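Local coordinates for protein 2,4-dihydroxyhept-2-ene-1,7-dioic acid aldolase (Kordia algicida OT-1, PDB 6BDE) that binds heme b and probably acts as a heme-based nitric oxide/oxygen (H-NOX) sensor in signalling, at residues L116-V121 with I132-R137. The protein carries 1 engineered substitution. Numbering follows the deposited sequence.
Sequences LPTFVV and IYKSSR. With HEM (protoporphyrin IX containing Fe), chain B.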
loop_
_atom_site.group_PDB
_atom_site.type_symbol
_atom_site.label_atom_id
_atom_site.label_comp_id
_atom_site.label_asym_id
_atom_site.label_seq_id
_atom_site.Cartn_x
_atom_site.Cartn_y
_atom_site.Cartn_z
ATOM N N LEU A 116 -10.020 -1.080 5.744
ATOM C CA LEU A 116 -9.191 -0.001 5.242
ATOM C C LEU A 116 -8.595 0.808 6.388
ATOM O O LEU A 116 -9.151 0.835 7.490
ATOM C CB LEU A 116 -10.017 0.922 4.336
ATOM C CG LEU A 116 -10.675 0.232 3.141
ATOM C CD1 LEU A 116 -11.817 1.071 2.594
ATOM C CD2 LEU A 116 -9.645 -0.050 2.059
ATOM N N PRO A 117 -7.465 1.469 6.165
ATOM C CA PRO A 117 -6.889 2.338 7.192
ATOM C C PRO A 117 -7.623 3.674 7.221
ATOM O O PRO A 117 -8.533 3.932 6.436
ATOM C CB PRO A 117 -5.442 2.501 6.730
ATOM C CG PRO A 117 -5.538 2.440 5.244
ATOM C CD PRO A 117 -6.647 1.457 4.937
ATOM N N THR A 118 -7.212 4.528 8.151
ATOM C CA THR A 118 -7.709 5.892 8.234
ATOM C C THR A 118 -6.572 6.867 7.966
ATOM O O THR A 118 -5.446 6.669 8.435
ATOM C CB THR A 118 -8.334 6.184 9.603
ATOM O OG1 THR A 118 -7.481 5.687 10.641
ATOM C CG2 THR A 118 -9.693 5.517 9.715
ATOM N N PHE A 119 -6.865 7.904 7.188
ATOM C CA PHE A 119 -5.941 9.001 6.941
ATOM C C PHE A 119 -6.607 10.295 7.379
ATOM O O PHE A 119 -7.720 10.603 6.938
ATOM C CB PHE A 119 -5.544 9.084 5.464
ATOM C CG PHE A 119 -4.528 8.057 5.045
ATOM C CD1 PHE A 119 -3.173 8.281 5.240
ATOM C CD2 PHE A 119 -4.926 6.875 4.443
ATOM C CE1 PHE A 119 -2.236 7.341 4.849
ATOM C CE2 PHE A 119 -3.994 5.930 4.050
ATOM C CZ PHE A 119 -2.647 6.164 4.254
ATOM N N VAL A 120 -5.937 11.046 8.247
ATOM C CA VAL A 120 -6.456 12.307 8.765
ATOM C C VAL A 120 -5.476 13.409 8.394
ATOM O O VAL A 120 -4.310 13.376 8.809
ATOM C CB VAL A 120 -6.673 12.255 10.284
ATOM C CG1 VAL A 120 -7.252 13.570 10.783
ATOM C CG2 VAL A 120 -7.580 11.093 10.646
ATOM N N VAL A 121 -5.947 14.380 7.618
ATOM C CA VAL A 121 -5.117 15.514 7.228
ATOM C C VAL A 121 -5.007 16.475 8.405
ATOM O O VAL A 121 -6.018 16.856 9.008
ATOM C CB VAL A 121 -5.701 16.217 5.994
ATOM C CG1 VAL A 121 -4.877 17.449 5.643
ATOM C CG2 VAL A 121 -5.763 15.257 4.816
ATOM N N ILE A 132 -2.043 11.692 9.258
ATOM C CA ILE A 132 -1.875 10.659 10.273
ATOM C C ILE A 132 -2.478 9.368 9.738
ATOM O O ILE A 132 -3.670 9.318 9.410
ATOM C CB ILE A 132 -2.526 11.061 11.606
ATOM C CG1 ILE A 132 -1.975 12.400 12.092
ATOM C CG2 ILE A 132 -2.287 9.983 12.653
ATOM C CD1 ILE A 132 -0.485 12.386 12.355
ATOM N N TYR A 133 -1.655 8.332 9.643
ATOM C CA TYR A 133 -2.085 7.012 9.210
ATOM C C TYR A 133 -2.337 6.153 10.440
ATOM O O TYR A 133 -1.493 6.088 11.338
ATOM C CB TYR A 133 -1.025 6.371 8.309
ATOM C CG TYR A 133 -1.158 4.873 8.119
ATOM C CD1 TYR A 133 -1.952 4.352 7.107
ATOM C CD2 TYR A 133 -0.466 3.983 8.932
ATOM C CE1 TYR A 133 -2.068 2.987 6.920
ATOM C CE2 TYR A 133 -0.580 2.616 8.755
ATOM C CZ TYR A 133 -1.382 2.125 7.747
ATOM O OH TYR A 133 -1.499 0.765 7.561
ATOM N N LYS A 134 -3.499 5.505 10.487
ATOM C CA LYS A 134 -3.858 4.633 11.598
ATOM C C LYS A 134 -4.421 3.335 11.043
ATOM O O LYS A 134 -5.375 3.355 10.259
ATOM C CB LYS A 134 -4.871 5.308 12.530
ATOM C CG LYS A 134 -4.246 6.305 13.491
ATOM C CD LYS A 134 -5.212 6.710 14.593
ATOM C CE LYS A 134 -4.595 7.772 15.489
ATOM N NZ LYS A 134 -5.464 8.118 16.645
ATOM N N SER A 135 -3.827 2.214 11.454
ATOM C CA SER A 135 -4.298 0.891 11.064
ATOM C C SER A 135 -3.633 -0.177 11.920
ATOM O O SER A 135 -2.411 -0.163 12.097
ATOM C CB SER A 135 -4.018 0.624 9.585
ATOM O OG SER A 135 -4.268 -0.734 9.264
ATOM N N SER A 136 -4.426 -1.111 12.450
ATOM C CA SER A 136 -3.862 -2.198 13.244
ATOM C C SER A 136 -2.929 -3.084 12.429
ATOM O O SER A 136 -2.135 -3.831 13.012
ATOM C CB SER A 136 -4.985 -3.045 13.844
ATOM O OG SER A 136 -5.746 -3.669 12.824
ATOM N N ARG A 137 -3.004 -3.016 11.101
ATOM C CA ARG A 137 -2.198 -3.857 10.228
ATOM C C ARG A 137 -0.815 -3.282 9.950
ATOM O O ARG A 137 0.036 -3.999 9.410
ATOM C CB ARG A 137 -2.945 -4.096 8.910
ATOM C CG ARG A 137 -4.248 -4.866 9.096
ATOM C CD ARG A 137 -5.101 -4.856 7.841
ATOM N NE ARG A 137 -5.808 -3.591 7.665
ATOM C CZ ARG A 137 -6.947 -3.281 8.277
ATOM N NH1 ARG A 137 -7.511 -4.142 9.113
ATOM N NH2 ARG A 137 -7.522 -2.107 8.055
HETATM C CHA HEM B . -5.999 -1.277 1.556
HETATM C CHB HEM B . -8.360 0.045 -3.151
HETATM C CHC HEM B . -5.518 4.766 -3.271
HETATM C CHD HEM B . -2.962 3.326 1.325
HETATM C C1A HEM B . -6.791 -0.962 0.080
HETATM C C2A HEM B . -7.422 -2.154 -0.346
HETATM C C3A HEM B . -8.002 -1.821 -1.503
HETATM C C4A HEM B . -7.671 -0.464 -1.687
HETATM C CMA HEM B . -8.842 -2.712 -2.416
HETATM C CAA HEM B . -7.464 -3.505 0.366
HETATM C CBA HEM B . -8.676 -3.507 1.302
HETATM C CGA HEM B . -8.874 -4.873 1.955
HETATM O O1A HEM B . -9.930 -5.113 2.598
HETATM O O2A HEM B . -7.987 -5.761 1.851
HETATM C C1B HEM B . -7.604 1.486 -3.451
HETATM C C2B HEM B . -7.735 2.118 -4.850
HETATM C C3B HEM B . -6.980 3.328 -4.809
HETATM C C4B HEM B . -6.433 3.387 -3.412
HETATM C CMB HEM B . -8.527 1.560 -6.032
HETATM C CAB HEM B . -6.778 4.356 -5.916
HETATM C CBB HEM B . -7.811 4.939 -6.488
HETATM C C1C HEM B . -4.605 4.441 -1.858
HETATM C C2C HEM B . -3.500 5.315 -1.770
HETATM C C3C HEM B . -2.875 4.954 -0.635
HETATM C C4C HEM B . -3.649 3.897 -0.120
HETATM C CMC HEM B . -3.105 6.424 -2.742
HETATM C CAC HEM B . -1.615 5.564 -0.030
HETATM C CBC HEM B . -1.716 6.383 0.994
HETATM C C1D HEM B . -3.759 1.870 1.546
HETATM C C2D HEM B . -3.033 1.064 2.597
HETATM C C3D HEM B . -3.774 -0.144 2.703
HETATM C C4D HEM B . -4.936 -0.026 1.693
HETATM C CMD HEM B . -1.789 1.458 3.391
HETATM C CAD HEM B . -3.473 -1.317 3.635
HETATM C CBD HEM B . -4.605 -1.529 4.636
HETATM C CGD HEM B . -4.246 -0.838 5.946
HETATM O O1D HEM B . -3.280 -0.032 5.981
HETATM O O2D HEM B . -4.921 -1.073 6.982
HETATM N NA HEM B . -6.832 0.162 -0.752
HETATM N NB HEM B . -6.683 2.255 -2.482
HETATM N NC HEM B . -4.745 3.454 -0.876
HETATM N ND HEM B . -4.924 1.264 0.845
HETATM FE FE HEM B . -6.165 2.060 -0.538
HETATM O O HOH W 1 -9.838 -1.267 9.709
HETATM O O HOH W 2 -5.799 8.127 10.914
#
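L116 and R137 meet through a water that donates to L116 O and accepts from R137 NH2, while L116 CD2 rests on the porphyrin at HEM C1A. P117 packs CB against Y133 CE1 (3.4 Å) and S135 CB, and its CG and CD also touch a heme propionate. That carboxylate takes Y133 OH on O1D (2.5 Å) and, on O2D, R137 NE (2.8 Å), a weak bond from R137 NH2, and S135 OG, modelled so close that its exact length is doubtful; these three residues form the Y-x-S-x-R motif that binds a heme propionate in H-NOX proteins. S135 OG also accepts from R137 N, closing an ST turn. T118 and K134 exchange both backbone bonds, and a water joins T118 OG1 to I132 O. F119 is paired with Y133 at a non-hydrogen-bonded position, the rings oblique: CZ reaches Y133 CD1 at 3.5 Å, the planes inclined at 52°, and also touches the heme vinyl at CBC. An alanine at Y133 would probably leave O1D without its hydroxyl donor and open a gap beside P117 and F119. V120 and I132 close the antiparallel ladder with a second pair of backbone bonds. Strand 128-134 continues the sheet to strand 171-178, and helix 99-110, which carries the iron ligand H104, packs on L116, P117 and F119.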